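Local structure of cyanoglobin (Synechocystis sp., 1S69) at residues Leu4-Ala17 against Thr94-Val108. The protein binds one heme per subunit and forms a very stable complex with oxygen, as a truncated hemoglobin of group I. Sequence-based numbering, arbitrary orientation.
Sequences LYEKLGGTTAVDLA and TLKEMGVPEDLIAEV
Met98 lays its side chain against Ala17 and Leu16 of helix 10-26. CB points toward helix 10-17, and CG lies against Leu16 CD1. SD then rests on Ala17, whose small side chain lets the sulfur come within 3.6 Å of Ala17 CA. The chain bends at its last torsion (chi3 64°), bringing CE to 3.6 Å from both Ala13 O and Leu16 CD1. A long, unbranched and flexible methionine spans the distance between helices 10-17 and 94-98, whose axes come within 10.9 Å of each other. Nearby, Leu95 CD2 meets Ala17 CB.

In the two-on-two helical sandwich of truncated hemoglobins, helix 10-26 lies against helix 81-98, while the short helix 4-8 packs on helix 102-113; the Val108 side chain is about 8 Å from the heme. Both segments turn at a glycine, Gly9 and Gly99, each closing its helix in a Schellman motif with positive phi.

On the other side of the contact, helix 4-8 runs roughly antiparallel to helix 102-108, at 146°. Leu8 CD2 touches Val100 CG1 at 3.6 Å, while Leu104 brings CD1 to 3.4 Å from Lys7 O. Leu4, its CG anti to the backbone N (chi1 -177°), forks over Glu107 CB and sets CD2 by Val108 CG2, 4.1 Å away. With an alanine here, Glu107 CB and Val108 would probably lose their apolar cover, opening a gap between the helices. Further out, the extended Lys7 makes a long salt bridge, NZ to Glu107 OE2 at 3.9 Å, and a water accepting from NZ donates to Glu107 OE1.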
ATOM      1  N   LEU A   4       5.791  10.389  10.205  1.00 23.65           N
ATOM      2  CA  LEU A   4       4.629   9.501  10.219  1.00 23.71           C
ATOM      3  C   LEU A   4       5.035   8.082  10.610  1.00 22.39           C
ATOM      4  O   LEU A   4       4.385   7.449  11.423  1.00 24.55           O
ATOM      5  CB  LEU A   4       3.950   9.515   8.835  1.00 23.23           C
ATOM      6  CG  LEU A   4       2.665   8.702   8.630  1.00 23.84           C
ATOM      7  CD1 LEU A   4       1.640   9.034   9.679  1.00 24.24           C
ATOM      8  CD2 LEU A   4       2.131   9.023   7.219  1.00 23.90           C
ATOM      9  N   TYR A   5       6.103   7.583   9.994  1.00 23.47           N
ATOM     10  CA  TYR A   5       6.659   6.299  10.363  1.00 23.88           C
ATOM     11  C   TYR A   5       6.821   6.169  11.869  1.00 23.74           C
ATOM     12  O   TYR A   5       6.288   5.250  12.469  1.00 23.41           O
ATOM     13  CB  TYR A   5       7.997   6.142   9.661  1.00 25.08           C
ATOM     14  CG  TYR A   5       8.703   4.815   9.874  1.00 28.30           C
ATOM     15  CD1 TYR A   5       8.156   3.620   9.390  1.00 29.30           C
ATOM     16  CD2 TYR A   5       9.931   4.771  10.549  1.00 32.17           C
ATOM     17  CE1 TYR A   5       8.792   2.431   9.570  1.00 31.11           C
ATOM     18  CE2 TYR A   5      10.606   3.586  10.710  1.00 32.26           C
ATOM     19  CZ  TYR A   5      10.042   2.417  10.202  1.00 33.13           C
ATOM     20  OH  TYR A   5      10.698   1.221  10.354  1.00 33.35           O
ATOM     21  N   GLU A   6       7.532   7.112  12.485  1.00 23.67           N
ATOM     22  CA  GLU A   6       7.690   7.108  13.939  1.00 24.67           C
ATOM     23  C   GLU A   6       6.330   7.180  14.713  1.00 23.48           C
ATOM     24  O   GLU A   6       6.094   6.424  15.647  1.00 22.91           O
ATOM     25  CB  GLU A   6       8.610   8.263  14.350  1.00 24.23           C
ATOM     26  CG  GLU A   6      10.043   7.868  14.156  1.00 29.96           C
ATOM     27  CD  GLU A   6      10.998   9.025  14.025  1.00 32.56           C
ATOM     28  OE1 GLU A   6      10.616  10.250  13.852  1.00 34.40           O
ATOM     29  OE2 GLU A   6      12.207   8.666  14.082  1.00 36.80           O
ATOM     30  N   LYS A   7       5.440   8.059  14.289  1.00 23.69           N
ATOM     31  CA  LYS A   7       4.186   8.236  15.007  1.00 25.65           C
ATOM     32  C   LYS A   7       3.308   6.994  15.033  1.00 25.39           C
ATOM     33  O   LYS A   7       2.568   6.749  15.989  1.00 24.32           O
ATOM     34  CB  LYS A   7       3.417   9.406  14.397  1.00 24.45           C
ATOM     35  CG  LYS A   7       4.079  10.745  14.654  1.00 25.62           C
ATOM     36  CD  LYS A   7       3.262  11.776  13.960  1.00 28.26           C
ATOM     37  CE  LYS A   7       3.869  13.130  14.079  1.00 32.31           C
ATOM     38  NZ  LYS A   7       3.170  13.957  13.093  1.00 37.62           N
ATOM     39  N   LEU A   8       3.394   6.240  13.922  1.00 26.38           N
ATOM     40  CA  LEU A   8       2.641   5.006  13.737  1.00 26.23           C
ATOM     41  C   LEU A   8       3.202   3.914  14.607  1.00 26.90           C
ATOM     42  O   LEU A   8       2.487   3.010  14.951  1.00 28.55           O
ATOM     43  CB  LEU A   8       2.773   4.592  12.270  1.00 27.06           C
ATOM     44  CG  LEU A   8       1.860   5.372  11.312  1.00 24.30           C
ATOM     45  CD1 LEU A   8       2.218   5.071   9.821  1.00 26.80           C
ATOM     46  CD2 LEU A   8       0.362   5.025  11.635  1.00 25.01           C
ATOM     47  N   GLY A   9       4.495   3.976  14.926  1.00 25.90           N
ATOM     48  CA  GLY A   9       5.091   2.955  15.754  1.00 26.32           C
ATOM     49  C   GLY A   9       6.253   2.276  15.076  1.00 26.76           C
ATOM     50  O   GLY A   9       6.708   1.225  15.526  1.00 27.38           O
ATOM     51  N   GLY A  10       6.757   2.859  14.004  1.00 26.17           N
ATOM     52  CA  GLY A  10       8.017   2.390  13.432  1.00 27.53           C
ATOM     53  C   GLY A  10       7.921   1.010  12.762  1.00 28.32           C
ATOM     54  O   GLY A  10       6.801   0.607  12.365  1.00 26.41           O
ATOM     55  N   THR A  11       9.073   0.293  12.684  1.00 28.36           N
ATOM     56  CA  THR A  11       9.169  -1.036  12.035  1.00 30.09           C
ATOM     57  C   THR A  11       8.073  -1.989  12.398  1.00 30.83           C
ATOM     58  O   THR A  11       7.439  -2.573  11.513  1.00 30.23           O
ATOM     59  CB  THR A  11      10.474  -1.771  12.345  1.00 30.49           C
ATOM     60  OG1 THR A  11      11.536  -0.906  12.044  1.00 34.82           O
ATOM     61  CG2 THR A  11      10.727  -2.853  11.321  1.00 30.58           C
ATOM     62  N   THR A  12       7.861  -2.198  13.695  1.00 31.66           N
ATOM     63  CA  THR A  12       6.957  -3.274  14.085  1.00 31.89           C
ATOM     64  C   THR A  12       5.520  -2.914  13.747  1.00 30.45           C
ATOM     65  O   THR A  12       4.762  -3.807  13.379  1.00 29.96           O
ATOM     66  CB  THR A  12       7.088  -3.670  15.556  1.00 33.53           C
ATOM     67  OG1 THR A  12       6.544  -2.600  16.306  1.00 38.23           O
ATOM     68  CG2 THR A  12       8.552  -3.699  16.012  1.00 30.43           C
ATOM     69  N   ALA A  13       5.146  -1.637  13.847  1.00 29.40           N
ATOM     70  CA  ALA A  13       3.830  -1.191  13.351  1.00 27.58           C
ATOM     71  C   ALA A  13       3.637  -1.375  11.809  1.00 27.21           C
ATOM     72  O   ALA A  13       2.613  -1.891  11.387  1.00 26.23           O
ATOM     73  CB  ALA A  13       3.518   0.235  13.766  1.00 27.71           C
ATOM     74  N   VAL A  14       4.591  -0.928  10.985  1.00 27.88           N
ATOM     75  CA  VAL A  14       4.532  -1.132   9.539  1.00 27.45           C
ATOM     76  C   VAL A  14       4.509  -2.630   9.193  1.00 27.72           C
ATOM     77  O   VAL A  14       3.747  -3.049   8.324  1.00 25.76           O
ATOM     78  CB  VAL A  14       5.706  -0.390   8.772  1.00 28.06           C
ATOM     79  CG1 VAL A  14       5.788  -0.796   7.266  1.00 26.57           C
ATOM     80  CG2 VAL A  14       5.603   1.082   8.930  1.00 25.80           C
ATOM     81  N   ASP A  15       5.296  -3.445   9.911  1.00 27.12           N
ATOM     82  CA  ASP A  15       5.418  -4.890   9.608  1.00 28.06           C
ATOM     83  C   ASP A  15       4.095  -5.547   9.795  1.00 27.22           C
ATOM     84  O   ASP A  15       3.629  -6.311   8.940  1.00 26.71           O
ATOM     85  CB  ASP A  15       6.486  -5.556  10.516  1.00 28.29           C
ATOM     86  CG  ASP A  15       6.535  -7.111  10.361  1.00 36.03           C
ATOM     87  OD1 ASP A  15       7.324  -7.614   9.485  1.00 40.23           O
ATOM     88  OD2 ASP A  15       5.852  -7.905  11.087  1.00 40.58           O
ATOM     89  N   LEU A  16       3.468  -5.216  10.919  1.00 27.92           N
ATOM     90  CA  LEU A  16       2.122  -5.709  11.267  1.00 28.69           C
ATOM     91  C   LEU A  16       1.048  -5.190  10.317  1.00 27.91           C
ATOM     92  O   LEU A  16       0.177  -5.946   9.888  1.00 28.68           O
ATOM     93  CB  LEU A  16       1.749  -5.256  12.667  1.00 29.96           C
ATOM     94  CG  LEU A  16       0.740  -6.082  13.467  1.00 35.61           C
ATOM     95  CD1 LEU A  16      -0.524  -5.293  13.775  1.00 41.59           C
ATOM     96  CD2 LEU A  16       0.417  -7.501  12.906  1.00 40.36           C
ATOM     97  N   ALA A  17       1.075  -3.890  10.028  1.00 25.65           N
ATOM     98  CA  ALA A  17       0.107  -3.309   9.089  1.00 24.49           C
ATOM     99  C   ALA A  17       0.159  -3.986   7.726  1.00 22.72           C
ATOM    100  O   ALA A  17      -0.855  -4.272   7.144  1.00 24.01           O
ATOM    101  CB  ALA A  17       0.342  -1.817   8.931  1.00 24.05           C
ATOM    102  N   THR A  94      -7.396  -1.528   7.744  1.00 27.12           N
ATOM    103  CA  THR A  94      -6.422  -2.297   8.508  1.00 28.24           C
ATOM    104  C   THR A  94      -5.848  -1.438   9.652  1.00 29.41           C
ATOM    105  O   THR A  94      -5.771  -1.920  10.805  1.00 29.18           O
ATOM    106  CB  THR A  94      -5.302  -2.782   7.580  1.00 28.52           C
ATOM    107  OG1 THR A  94      -5.833  -3.776   6.689  1.00 31.08           O
ATOM    108  CG2 THR A  94      -4.142  -3.448   8.358  1.00 26.73           C
ATOM    109  N   LEU A  95      -5.427  -0.215   9.327  1.00 29.64           N
ATOM    110  CA  LEU A  95      -4.945   0.731  10.342  1.00 31.27           C
ATOM    111  C   LEU A  95      -6.003   1.032  11.415  1.00 32.18           C
ATOM    112  O   LEU A  95      -5.666   1.054  12.581  1.00 32.15           O
ATOM    113  CB  LEU A  95      -4.462   2.028   9.712  1.00 29.26           C
ATOM    114  CG  LEU A  95      -3.275   1.858   8.770  1.00 28.53           C
ATOM    115  CD1 LEU A  95      -2.925   3.179   8.192  1.00 26.51           C
ATOM    116  CD2 LEU A  95      -2.064   1.288   9.472  1.00 28.87           C
ATOM    117  N   LYS A  96      -7.253   1.289  11.020  1.00 34.01           N
ATOM    118  CA  LYS A  96      -8.333   1.477  11.991  1.00 36.01           C
ATOM    119  C   LYS A  96      -8.473   0.261  12.929  1.00 37.66           C
ATOM    120  O   LYS A  96      -8.533   0.378  14.145  1.00 38.46           O
ATOM    121  CB  LYS A  96      -9.633   1.761  11.285  1.00 36.59           C
ATOM    122  CG  LYS A  96     -10.752   2.038  12.251  1.00 37.84           C
ATOM    123  CD  LYS A  96     -11.974   2.344  11.491  1.00 43.57           C
ATOM    124  CE  LYS A  96     -13.022   3.016  12.392  1.00 47.84           C
ATOM    125  NZ  LYS A  96     -14.244   3.317  11.578  1.00 49.78           N
ATOM    126  N   GLU A  97      -8.459  -0.928  12.356  1.00 39.05           N
ATOM    127  CA  GLU A  97      -8.555  -2.128  13.112  1.00 40.07           C
ATOM    128  C   GLU A  97      -7.404  -2.299  14.121  1.00 40.05           C
ATOM    129  O   GLU A  97      -7.563  -2.940  15.165  1.00 40.34           O
ATOM    130  CB  GLU A  97      -8.570  -3.244  12.130  1.00 40.50           C
ATOM    131  CG  GLU A  97      -9.509  -4.327  12.523  1.00 47.84           C
ATOM    132  CD  GLU A  97      -8.798  -5.639  12.409  1.00 58.14           C
ATOM    133  OE1 GLU A  97      -7.915  -5.886  13.297  1.00 61.13           O
ATOM    134  OE2 GLU A  97      -9.087  -6.378  11.412  1.00 59.15           O
ATOM    135  N   MET A  98      -6.255  -1.718  13.812  1.00 38.95           N
ATOM    136  CA  MET A  98      -5.055  -1.893  14.619  1.00 38.15           C
ATOM    137  C   MET A  98      -5.070  -0.900  15.773  1.00 38.55           C
ATOM    138  O   MET A  98      -4.220  -0.994  16.664  1.00 38.95           O
ATOM    139  CB  MET A  98      -3.803  -1.650  13.773  1.00 37.32           C
ATOM    140  CG  MET A  98      -3.328  -2.863  13.007  1.00 34.66           C
ATOM    141  SD  MET A  98      -2.015  -2.347  11.851  1.00 33.84           S
ATOM    142  CE  MET A  98      -0.556  -1.727  13.003  1.00 33.63           C
ATOM    143  N   GLY A  99      -5.980   0.075  15.710  1.00 37.92           N
ATOM    144  CA  GLY A  99      -6.115   1.056  16.755  1.00 37.22           C
ATOM    145  C   GLY A  99      -5.355   2.298  16.422  1.00 36.83           C
ATOM    146  O   GLY A  99      -5.208   3.153  17.297  1.00 37.76           O
ATOM    147  N   VAL A 100      -4.893   2.434  15.170  1.00 35.47           N
ATOM    148  CA  VAL A 100      -4.221   3.663  14.739  1.00 34.14           C
ATOM    149  C   VAL A 100      -5.225   4.747  14.856  1.00 34.30           C
ATOM    150  O   VAL A 100      -6.348   4.555  14.426  1.00 34.32           O
ATOM    151  CB  VAL A 100      -3.614   3.585  13.311  1.00 34.01           C
ATOM    152  CG1 VAL A 100      -3.058   4.960  12.866  1.00 32.99           C
ATOM    153  CG2 VAL A 100      -2.560   2.470  13.262  1.00 32.61           C
ATOM    154  N   PRO A 101      -4.864   5.844  15.536  1.00 35.14           N
ATOM    155  CA  PRO A 101      -5.776   6.992  15.716  1.00 34.88           C
ATOM    156  C   PRO A 101      -6.160   7.630  14.402  1.00 36.61           C
ATOM    157  O   PRO A 101      -5.350   7.646  13.434  1.00 36.68           O
ATOM    158  CB  PRO A 101      -4.932   8.001  16.534  1.00 35.27           C
ATOM    159  CG  PRO A 101      -3.601   7.510  16.509  1.00 33.96           C
ATOM    160  CD  PRO A 101      -3.580   6.031  16.251  1.00 33.81           C
ATOM    161  N   GLU A 102      -7.343   8.241  14.386  1.00 36.38           N
ATOM    162  CA  GLU A 102      -7.877   8.830  13.157  1.00 37.86           C
ATOM    163  C   GLU A 102      -7.012   9.880  12.513  1.00 36.19           C
ATOM    164  O   GLU A 102      -6.942   9.970  11.311  1.00 34.95           O
ATOM    165  CB  GLU A 102      -9.271   9.416  13.388  1.00 39.39           C
ATOM    166  CG  GLU A 102     -10.113   8.517  14.264  1.00 47.57           C
ATOM    167  CD  GLU A 102     -11.150   7.673  13.503  1.00 58.83           C
ATOM    168  OE1 GLU A 102     -12.338   8.156  13.492  1.00 61.18           O
ATOM    169  OE2 GLU A 102     -10.801   6.528  12.975  1.00 58.98           O
ATOM    170  N   ASP A 103      -6.370  10.721  13.301  1.00 35.57           N
ATOM    171  CA  ASP A 103      -5.528  11.750  12.729  1.00 34.20           C
ATOM    172  C   ASP A 103      -4.298  11.122  11.929  1.00 33.93           C
ATOM    173  O   ASP A 103      -3.811  11.703  10.939  1.00 33.95           O
ATOM    174  CB  ASP A 103      -5.068  12.677  13.859  1.00 35.24           C
ATOM    175  CG  ASP A 103      -3.978  12.036  14.723  1.00 35.76           C
ATOM    176  OD1 ASP A 103      -4.297  11.076  15.487  1.00 39.06           O
ATOM    177  OD2 ASP A 103      -2.775  12.378  14.623  1.00 38.13           O
ATOM    178  N   LEU A 104      -3.827   9.939  12.347  1.00 33.23           N
ATOM    179  CA  LEU A 104      -2.715   9.283  11.640  1.00 32.63           C
ATOM    180  C   LEU A 104      -3.247   8.513  10.420  1.00 32.98           C
ATOM    181  O   LEU A 104      -2.631   8.504   9.337  1.00 31.55           O
ATOM    182  CB  LEU A 104      -1.922   8.384  12.568  1.00 30.86           C
ATOM    183  CG  LEU A 104      -1.110   9.089  13.680  1.00 30.09           C
ATOM    184  CD1 LEU A 104      -0.153   8.088  14.390  1.00 28.08           C
ATOM    185  CD2 LEU A 104      -0.356  10.296  13.212  1.00 29.14           C
ATOM    186  N   ILE A 105      -4.419   7.907  10.598  1.00 33.37           N
ATOM    187  CA  ILE A 105      -5.103   7.264   9.483  1.00 34.25           C
ATOM    188  C   ILE A 105      -5.270   8.259   8.366  1.00 33.14           C
ATOM    189  O   ILE A 105      -4.953   7.938   7.238  1.00 33.83           O
ATOM    190  CB  ILE A 105      -6.442   6.545   9.893  1.00 34.44           C
ATOM    191  CG1 ILE A 105      -6.122   5.372  10.819  1.00 33.93           C
ATOM    192  CG2 ILE A 105      -7.160   5.988   8.631  1.00 34.46           C
ATOM    193  CD1 ILE A 105      -7.319   4.671  11.366  1.00 33.82           C
ATOM    194  N   ALA A 106      -5.738   9.460   8.676  1.00 32.97           N
ATOM    195  CA  ALA A 106      -5.796  10.573   7.710  1.00 32.33           C
ATOM    196  C   ALA A 106      -4.471  10.963   6.972  1.00 32.42           C
ATOM    197  O   ALA A 106      -4.503  11.273   5.749  1.00 31.49           O
ATOM    198  CB  ALA A 106      -6.306  11.772   8.383  1.00 33.05           C
ATOM    199  N   GLU A 107      -3.342  11.031   7.701  1.00 30.65           N
ATOM    200  CA  GLU A 107      -2.029  11.298   7.078  1.00 30.45           C
ATOM    201  C   GLU A 107      -1.662  10.175   6.083  1.00 28.79           C
ATOM    202  O   GLU A 107      -1.156  10.443   4.998  1.00 28.09           O
ATOM    203  CB  GLU A 107      -0.911  11.347   8.115  1.00 30.31           C
ATOM    204  CG  GLU A 107      -0.942  12.610   8.914  1.00 36.06           C
ATOM    205  CD  GLU A 107       0.274  12.771   9.782  1.00 40.10           C
ATOM    206  OE1 GLU A 107       1.406  12.501   9.304  1.00 43.04           O
ATOM    207  OE2 GLU A 107       0.074  13.154  10.948  1.00 42.75           O
ATOM    208  N   VAL A 108      -1.931   8.943   6.474  1.00 26.84           N
ATOM    209  CA  VAL A 108      -1.725   7.817   5.575  1.00 27.94           C
ATOM    210  C   VAL A 108      -2.620   7.920   4.318  1.00 27.39           C
ATOM    211  O   VAL A 108      -2.133   7.664   3.215  1.00 27.04           O
ATOM    212  CB  VAL A 108      -1.951   6.476   6.266  1.00 27.00           C
ATOM    213  CG1 VAL A 108      -1.878   5.273   5.199  1.00 28.91           C
ATOM    214  CG2 VAL A 108      -0.902   6.253   7.341  1.00 28.40           C
TER
HETATM  215  O   HOH W   1       3.547  12.906  10.567  1.00 36.37           O